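Local structure of 2,3-bisphosphoglycerate-independent phosphoglycerate mutase (2ZKT) at residues K6-I11 with G328-H333. The protein probably catalyses the interconversion of 2-phosphoglycerate and 3-phosphoglycerate in glycolysis, as a metal-binding member of the alkaline phosphatase superfamily. Numbering follows the deposited sequence.
Sequences KGLLII and GYILDH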
ATOM      1  N   LYS B   6      24.125   3.401 -15.979  1.00 43.95           N
ATOM      2  CA  LYS B   6      23.266   4.583 -16.066  1.00 44.80           C
ATOM      3  C   LYS B   6      22.662   4.870 -14.688  1.00 43.97           C
ATOM      4  O   LYS B   6      22.789   4.063 -13.760  1.00 42.11           O
ATOM      5  CB  LYS B   6      22.125   4.359 -17.070  1.00 44.51           C
ATOM      6  CG  LYS B   6      22.546   4.365 -18.529  1.00 46.85           C
ATOM      7  CD  LYS B   6      21.372   4.022 -19.449  1.00 46.07           C
ATOM      8  CE  LYS B   6      21.825   3.896 -20.903  1.00 46.83           C
ATOM      9  NZ  LYS B   6      22.308   5.204 -21.442  1.00 44.46           N
ATOM     10  N   GLY B   7      21.997   6.017 -14.557  1.00 43.56           N
ATOM     11  CA  GLY B   7      21.388   6.344 -13.282  1.00 42.27           C
ATOM     12  C   GLY B   7      19.921   6.713 -13.407  1.00 43.64           C
ATOM     13  O   GLY B   7      19.502   7.303 -14.406  1.00 44.72           O
ATOM     14  N   LEU B   8      19.134   6.358 -12.391  1.00 41.50           N
ATOM     15  CA  LEU B   8      17.715   6.694 -12.377  1.00 42.40           C
ATOM     16  C   LEU B   8      17.314   7.157 -10.969  1.00 42.62           C
ATOM     17  O   LEU B   8      17.122   6.349 -10.053  1.00 42.99           O
ATOM     18  CB  LEU B   8      16.862   5.490 -12.816  1.00 41.76           C
ATOM     19  CG  LEU B   8      15.343   5.702 -12.858  1.00 42.06           C
ATOM     20  CD1 LEU B   8      14.979   6.996 -13.582  1.00 45.28           C
ATOM     21  CD2 LEU B   8      14.726   4.510 -13.542  1.00 44.03           C
ATOM     22  N   LEU B   9      17.203   8.471 -10.809  1.00 42.39           N
ATOM     23  CA  LEU B   9      16.845   9.048  -9.534  1.00 43.49           C
ATOM     24  C   LEU B   9      15.367   9.446  -9.543  1.00 43.25           C
ATOM     25  O   LEU B   9      14.942  10.329 -10.308  1.00 43.71           O
ATOM     26  CB  LEU B   9      17.730  10.267  -9.246  1.00 42.89           C
ATOM     27  CG  LEU B   9      17.410  11.041  -7.959  1.00 47.04           C
ATOM     28  CD1 LEU B   9      17.359  10.077  -6.784  1.00 46.99           C
ATOM     29  CD2 LEU B   9      18.456  12.132  -7.732  1.00 45.41           C
ATOM     30  N   ILE B  10      14.593   8.797  -8.673  1.00 42.02           N
ATOM     31  CA  ILE B  10      13.159   9.043  -8.577  1.00 40.67           C
ATOM     32  C   ILE B  10      12.760   9.785  -7.297  1.00 41.35           C
ATOM     33  O   ILE B  10      13.049   9.334  -6.180  1.00 40.86           O
ATOM     34  CB  ILE B  10      12.411   7.692  -8.691  1.00 40.21           C
ATOM     35  CG1 ILE B  10      12.705   7.087 -10.077  1.00 39.87           C
ATOM     36  CG2 ILE B  10      10.907   7.869  -8.468  1.00 37.88           C
ATOM     37  CD1 ILE B  10      12.022   5.767 -10.321  1.00 41.28           C
ATOM     38  N   ILE B  11      12.113  10.939  -7.467  1.00 43.84           N
ATOM     39  CA  ILE B  11      11.667  11.735  -6.332  1.00 42.88           C
ATOM     40  C   ILE B  11      10.142  11.774  -6.184  1.00 44.74           C
ATOM     41  O   ILE B  11       9.407  12.194  -7.101  1.00 43.50           O
ATOM     42  CB  ILE B  11      12.170  13.200  -6.425  1.00 43.80           C
ATOM     43  CG1 ILE B  11      13.706  13.238  -6.304  1.00 41.54           C
ATOM     44  CG2 ILE B  11      11.516  14.049  -5.335  1.00 38.15           C
ATOM     45  CD1 ILE B  11      14.239  12.662  -4.996  1.00 47.45           C
ATOM     46  N   GLY B 328       6.802   0.179 -11.010  1.00 51.20           N
ATOM     47  CA  GLY B 328       6.679  -1.196 -11.482  1.00 50.21           C
ATOM     48  C   GLY B 328       6.821  -1.282 -12.999  1.00 50.12           C
ATOM     49  O   GLY B 328       7.401  -2.236 -13.532  1.00 50.63           O
ATOM     50  N   TYR B 329       6.286  -0.289 -13.705  1.00 49.58           N
ATOM     51  CA  TYR B 329       6.393  -0.263 -15.164  1.00 50.68           C
ATOM     52  C   TYR B 329       7.879  -0.147 -15.550  1.00 50.25           C
ATOM     53  O   TYR B 329       8.394  -0.947 -16.344  1.00 49.37           O
ATOM     54  CB  TYR B 329       5.618   0.934 -15.740  1.00 52.54           C
ATOM     55  CG  TYR B 329       5.805   1.104 -17.238  1.00 56.12           C
ATOM     56  CD1 TYR B 329       5.069   0.333 -18.152  1.00 56.50           C
ATOM     57  CD2 TYR B 329       6.761   1.993 -17.742  1.00 55.45           C
ATOM     58  CE1 TYR B 329       5.288   0.445 -19.529  1.00 56.91           C
ATOM     59  CE2 TYR B 329       6.993   2.109 -19.114  1.00 56.06           C
ATOM     60  CZ  TYR B 329       6.256   1.334 -20.004  1.00 56.81           C
ATOM     61  OH  TYR B 329       6.512   1.437 -21.359  1.00 57.01           O
ATOM     62  N   ILE B 330       8.566   0.850 -14.978  1.00 48.64           N
ATOM     63  CA  ILE B 330       9.982   1.063 -15.266  1.00 48.99           C
ATOM     64  C   ILE B 330      10.821  -0.186 -15.022  1.00 49.12           C
ATOM     65  O   ILE B 330      11.672  -0.538 -15.846  1.00 48.65           O
ATOM     66  CB  ILE B 330      10.574   2.214 -14.414  1.00 48.13           C
ATOM     67  CG1 ILE B 330       9.873   3.533 -14.764  1.00 50.32           C
ATOM     68  CG2 ILE B 330      12.074   2.321 -14.657  1.00 48.16           C
ATOM     69  CD1 ILE B 330      10.205   4.682 -13.815  1.00 49.49           C
ATOM     70  N   LEU B 331      10.593  -0.851 -13.887  1.00 50.75           N
ATOM     71  CA  LEU B 331      11.354  -2.058 -13.561  1.00 52.47           C
ATOM     72  C   LEU B 331      11.180  -3.166 -14.605  1.00 54.05           C
ATOM     73  O   LEU B 331      12.096  -3.976 -14.815  1.00 54.25           O
ATOM     74  CB  LEU B 331      10.953  -2.596 -12.174  1.00 51.39           C
ATOM     75  CG  LEU B 331      11.278  -1.706 -10.961  1.00 50.29           C
ATOM     76  CD1 LEU B 331      10.935  -2.456  -9.677  1.00 41.65           C
ATOM     77  CD2 LEU B 331      12.761  -1.326 -10.969  1.00 51.33           C
ATOM     78  N   ASP B 332      10.013  -3.204 -15.256  1.00 55.42           N
ATOM     79  CA  ASP B 332       9.741  -4.230 -16.270  1.00 58.32           C
ATOM     80  C   ASP B 332      10.431  -3.955 -17.601  1.00 58.82           C
ATOM     81  O   ASP B 332      10.423  -4.809 -18.491  1.00 59.45           O
ATOM     82  CB  ASP B 332       8.230  -4.370 -16.530  1.00 57.97           C
ATOM     83  CG  ASP B 332       7.489  -5.011 -15.367  1.00 61.47           C
ATOM     84  OD1 ASP B 332       8.046  -5.953 -14.754  1.00 62.87           O
ATOM     85  OD2 ASP B 332       6.345  -4.587 -15.073  1.00 66.58           O
ATOM     86  N   HIS B 333      11.031  -2.769 -17.738  1.00 58.68           N
ATOM     87  CA  HIS B 333      11.694  -2.407 -18.992  1.00 58.97           C
ATOM     88  C   HIS B 333      13.163  -2.027 -18.847  1.00 58.76           C
ATOM     89  O   HIS B 333      13.759  -1.505 -19.794  1.00 60.00           O
ATOM     90  CB  HIS B 333      10.942  -1.250 -19.660  1.00 59.65           C
ATOM     91  CG  HIS B 333       9.530  -1.589 -20.034  1.00 63.51           C
ATOM     92  ND1 HIS B 333       8.433  -1.096 -19.348  1.00 67.66           N
ATOM     93  CD2 HIS B 333       9.028  -2.348 -21.045  1.00 65.05           C
ATOM     94  CE1 HIS B 333       7.321  -1.537 -19.918  1.00 67.44           C
ATOM     95  NE2 HIS B 333       7.654  -2.297 -20.951  1.00 67.65           N
TER
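With CG1 of I330 turned anti to its own carbonyl carbon (chi1 -63°) and the chain extended beyond it, CD1 is carried out from the helix toward I10, while CG2, the other branch of the same side chain, is left for L8. On the strand, L8, its CG anti to the backbone N (chi1 -180°), presents CD2 to the helix. The two residues meet at an oblique angle, L8 CD2 lying 3.6 Å from I330 CG2. I10 approaches differently: its CD1 and that of I330 face each other tip to tip at 4.1 Å. Within 328-333, I330 alone touches both strand side chains, which are alternate residues pointing to the same face of the sheet. No hydrogen bond joins the segments, and the contact is wholly apolar; it is also small, burying 98 Å² in all. The CA atoms of L8 and I330 stay 10.0 Å apart, and the side chains meet only through their terminal methyls. All three touching residues are buried. In the backbone that carries I330, H333 N donates a hydrogen bond to I330 O at 3.0 Å. The arrangement is helix-on-sheet packing in the alkaline phosphatase-like core, with the side chain of I10 about 13 Å from a bound zinc ion. Strand 6-12 runs parallel to both of its neighbours, 296-301 and 339-344, and helix 313-331 packs on this face as part of the beta-alpha-beta crossover that leads from 296-301 to 339-344 over strand 6-12. L8 also packs on V297 and V339, I10 touches I343, and I330 extends the apolar layer to L299 of strand 296-301 and A284 of helix 280-291.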